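Local coordinates for hypothetical bacterial 6-phosphogluconolactonase (Bacteroides fragilis, PDB 3SCY), which probably hydrolyses 6-phosphogluconolactone to 6-phosphogluconate, as a putative lactonase of the seven-bladed beta-propeller family, at residues A[50-58]-A[102-112]. Numbering follows the deposited sequence.
Sequences ANPSYLIPS and PCYLTTNGKNI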
loop_
_atom_site.group_PDB
_atom_site.type_symbol
_atom_site.label_atom_id
_atom_site.label_comp_id
_atom_site.label_asym_id
_atom_site.label_seq_id
_atom_site.Cartn_x
_atom_site.Cartn_y
_atom_site.Cartn_z
ATOM N N ALA A 50 16.371 0.021 8.630
ATOM C CA ALA A 50 16.629 1.129 7.716
ATOM C C ALA A 50 15.565 1.265 6.641
ATOM O O ALA A 50 15.196 0.277 6.009
ATOM C CB ALA A 50 17.986 0.944 7.084
ATOM N N ASN A 51 15.037 2.509 6.468
ATOM C CA ASN A 51 14.015 2.885 5.485
ATOM C C ASN A 51 12.925 1.807 5.277
ATOM O O ASN A 51 12.685 1.374 4.139
ATOM C CB ASN A 51 14.629 3.256 4.145
ATOM C CG ASN A 51 15.307 4.588 4.181
ATOM O OD1 ASN A 51 15.018 5.428 5.028
ATOM N ND2 ASN A 51 16.351 4.721 3.385
ATOM N N PRO A 52 12.219 1.411 6.357
ATOM C CA PRO A 52 11.093 0.474 6.194
ATOM C C PRO A 52 9.841 1.246 5.722
ATOM O O PRO A 52 8.883 1.458 6.481
ATOM C CB PRO A 52 10.940 -0.098 7.603
ATOM C CG PRO A 52 11.311 1.043 8.507
ATOM C CD PRO A 52 12.368 1.841 7.772
ATOM N N SER A 53 9.899 1.755 4.467
ATOM C CA SER A 53 8.850 2.660 3.982
ATOM C C SER A 53 7.519 1.973 3.653
ATOM O O SER A 53 6.499 2.647 3.467
ATOM C CB SER A 53 9.335 3.448 2.784
ATOM O OG SER A 53 9.544 2.541 1.721
ATOM N N TYR A 54 7.536 0.658 3.568
ATOM C CA TYR A 54 6.335 -0.126 3.365
ATOM C C TYR A 54 6.530 -1.430 4.086
ATOM O O TYR A 54 7.627 -1.998 4.082
ATOM C CB TYR A 54 6.003 -0.351 1.856
ATOM C CG TYR A 54 4.512 -0.433 1.626
ATOM C CD1 TYR A 54 3.752 0.726 1.465
ATOM C CD2 TYR A 54 3.838 -1.652 1.702
ATOM C CE1 TYR A 54 2.361 0.679 1.404
ATOM C CE2 TYR A 54 2.439 -1.710 1.617
ATOM C CZ TYR A 54 1.713 -0.538 1.469
ATOM O OH TYR A 54 0.331 -0.538 1.399
ATOM N N LEU A 55 5.474 -1.905 4.697
ATOM C CA LEU A 55 5.514 -3.161 5.421
ATOM C C LEU A 55 4.140 -3.800 5.409
ATOM O O LEU A 55 3.121 -3.143 5.180
ATOM C CB LEU A 55 6.013 -2.957 6.878
ATOM C CG LEU A 55 5.342 -1.860 7.722
ATOM C CD1 LEU A 55 4.016 -2.312 8.272
ATOM C CD2 LEU A 55 6.205 -1.517 8.918
ATOM N N ILE A 56 4.137 -5.094 5.690
ATOM C CA ILE A 56 2.905 -5.862 5.760
ATOM C C ILE A 56 2.987 -6.901 6.815
ATOM O O ILE A 56 4.022 -7.534 6.986
ATOM C CB ILE A 56 2.578 -6.544 4.370
ATOM C CG1 ILE A 56 3.696 -7.474 3.862
ATOM C CG2 ILE A 56 2.081 -5.529 3.318
ATOM C CD1 ILE A 56 3.172 -8.457 2.799
ATOM N N PRO A 57 1.861 -7.173 7.485
ATOM C CA PRO A 57 1.829 -8.342 8.364
ATOM C C PRO A 57 1.475 -9.588 7.554
ATOM O O PRO A 57 0.820 -9.469 6.498
ATOM C CB PRO A 57 0.691 -8.020 9.332
ATOM C CG PRO A 57 -0.267 -7.156 8.491
ATOM C CD PRO A 57 0.557 -6.460 7.428
ATOM N N SER A 58 1.843 -10.762 8.034
ATOM C CA SER A 58 1.350 -11.972 7.407
ATOM C C SER A 58 -0.159 -12.056 7.767
ATOM O O SER A 58 -0.628 -11.381 8.707
ATOM C CB SER A 58 2.119 -13.181 7.922
ATOM O OG SER A 58 1.961 -13.274 9.330
ATOM N N PRO A 102 12.820 -0.729 -3.355
ATOM C CA PRO A 102 11.586 -1.508 -3.118
ATOM C C PRO A 102 10.656 -0.628 -2.304
ATOM O O PRO A 102 11.090 -0.043 -1.315
ATOM C CB PRO A 102 12.086 -2.762 -2.394
ATOM C CG PRO A 102 13.381 -2.297 -1.712
ATOM C CD PRO A 102 13.996 -1.353 -2.704
ATOM N N CYS A 103 9.392 -0.443 -2.770
ATOM C CA CYS A 103 8.526 0.553 -2.134
ATOM C C CYS A 103 7.140 0.023 -1.811
ATOM O O CYS A 103 6.288 0.777 -1.320
ATOM C CB CYS A 103 8.423 1.772 -3.045
ATOM S SG CYS A 103 7.605 1.418 -4.627
ATOM N N TYR A 104 6.900 -1.247 -2.085
ATOM C CA TYR A 104 5.627 -1.913 -1.844
ATOM C C TYR A 104 5.880 -3.388 -1.766
ATOM O O TYR A 104 6.785 -3.876 -2.459
ATOM C CB TYR A 104 4.615 -1.636 -2.978
ATOM C CG TYR A 104 3.165 -1.852 -2.570
ATOM C CD1 TYR A 104 2.570 -3.114 -2.654
ATOM C CD2 TYR A 104 2.362 -0.782 -2.217
ATOM C CE1 TYR A 104 1.228 -3.313 -2.314
ATOM C CE2 TYR A 104 1.011 -0.957 -1.908
ATOM C CZ TYR A 104 0.454 -2.226 -1.937
ATOM O OH TYR A 104 -0.887 -2.376 -1.677
ATOM N N LEU A 105 5.079 -4.121 -1.009
ATOM C CA LEU A 105 5.233 -5.574 -1.033
ATOM C C LEU A 105 3.897 -6.254 -0.750
ATOM O O LEU A 105 2.966 -5.637 -0.186
ATOM C CB LEU A 105 6.400 -6.075 -0.128
ATOM C CG LEU A 105 6.226 -6.134 1.389
ATOM C CD1 LEU A 105 7.523 -6.608 2.040
ATOM C CD2 LEU A 105 5.862 -4.776 2.013
ATOM N N THR A 106 3.748 -7.501 -1.233
ATOM C CA THR A 106 2.533 -8.265 -0.983
ATOM C C THR A 106 2.924 -9.716 -0.720
ATOM O O THR A 106 4.084 -10.075 -0.903
ATOM C CB THR A 106 1.495 -8.126 -2.111
ATOM O OG1 THR A 106 0.242 -8.569 -1.573
ATOM C CG2 THR A 106 1.865 -8.926 -3.367
ATOM N N THR A 107 1.985 -10.521 -0.224
ATOM C CA THR A 107 2.261 -11.918 0.068
ATOM C C THR A 107 1.048 -12.765 -0.228
ATOM O O THR A 107 -0.102 -12.283 -0.152
ATOM C CB THR A 107 2.658 -12.090 1.568
ATOM O OG1 THR A 107 3.097 -13.447 1.798
ATOM C CG2 THR A 107 1.496 -11.779 2.557
ATOM N N ASN A 108 1.294 -14.069 -0.475
ATOM C CA ASN A 108 0.205 -15.038 -0.509
ATOM C C ASN A 108 0.463 -16.095 0.585
ATOM O O ASN A 108 -0.160 -17.140 0.553
ATOM C CB ASN A 108 0.042 -15.683 -1.889
ATOM C CG ASN A 108 1.135 -16.663 -2.235
ATOM O OD1 ASN A 108 2.245 -16.587 -1.700
ATOM N ND2 ASN A 108 0.804 -17.654 -3.064
ATOM N N GLY A 109 1.419 -15.841 1.488
ATOM C CA GLY A 109 1.763 -16.781 2.560
ATOM C C GLY A 109 2.859 -17.755 2.170
ATOM O O GLY A 109 3.490 -18.385 3.042
ATOM N N LYS A 110 3.092 -17.909 0.842
ATOM C CA LYS A 110 4.133 -18.792 0.308
ATOM C C LYS A 110 5.284 -17.997 -0.300
ATOM O O LYS A 110 6.400 -18.476 -0.358
ATOM C CB LYS A 110 3.565 -19.747 -0.749
ATOM C CG LYS A 110 2.540 -20.718 -0.193
ATOM C CD LYS A 110 1.957 -21.587 -1.300
ATOM C CE LYS A 110 1.034 -22.660 -0.761
ATOM N NZ LYS A 110 -0.228 -22.086 -0.226
ATOM N N ASN A 111 5.008 -16.777 -0.768
ATOM C CA ASN A 111 5.981 -15.891 -1.374
ATOM C C ASN A 111 5.690 -14.473 -1.006
ATOM O O ASN A 111 4.527 -14.114 -0.790
ATOM C CB ASN A 111 5.903 -15.985 -2.922
ATOM C CG ASN A 111 6.223 -17.368 -3.412
ATOM O OD1 ASN A 111 7.384 -17.720 -3.546
ATOM N ND2 ASN A 111 5.192 -18.187 -3.676
ATOM N N ILE A 112 6.736 -13.663 -1.011
ATOM C CA ILE A 112 6.688 -12.207 -0.888
ATOM C C ILE A 112 7.030 -11.651 -2.254
ATOM O O ILE A 112 7.972 -12.166 -2.888
ATOM C CB ILE A 112 7.714 -11.684 0.175
ATOM C CG1 ILE A 112 7.326 -12.084 1.604
ATOM C CG2 ILE A 112 7.991 -10.133 0.026
ATOM C CD1 ILE A 112 6.064 -11.383 2.199
HETATM O O HOH W 1 7.109 2.919 0.241
#
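The rings of Y54 and Y104 run alongside each other in an offset stack, with centroids 4.3 Å apart and planes tilted by 23°. The overlap is at the rims: CE2 of Y104 sits 3.5 Å from CZ of Y54. The Y54 hydroxyl is hydrogen-bonded to K358, while H215 meets the Y104 ring edge-to-face. At the edge of the Y54 ring, in its plane, the CD2 methyl of L105 approaches CD2 of Y54 to 3.7 Å, so that this one ring touches Y104 by a face and L105 by an edge.

Strands 55-57 and 102-107 are the first strands of two successive four-stranded blades of the propeller, running nearly parallel (18°) beside its central channel with axes 6.9 Å apart. That spacing is bridged by side chains rather than backbone pairing; Y54 and I56 instead bond through their backbones to V67 and Y65 of their own blade.

Further along, I56 supplies a second apolar contact. A chi1 of 58° tucks its CG1 in between its own N and C, from where it meets CG of L105 at 3.8 Å and sends CD1 on to CG2 of T107, 3.7 Å away.

Polar bridging falls to a water at the other end, within hydrogen-bonding distance of S53 OG (2.9 Å) and C103 O (2.8 Å), which probably links the two although it has other acceptors in reach; S53 OG also bonds E69.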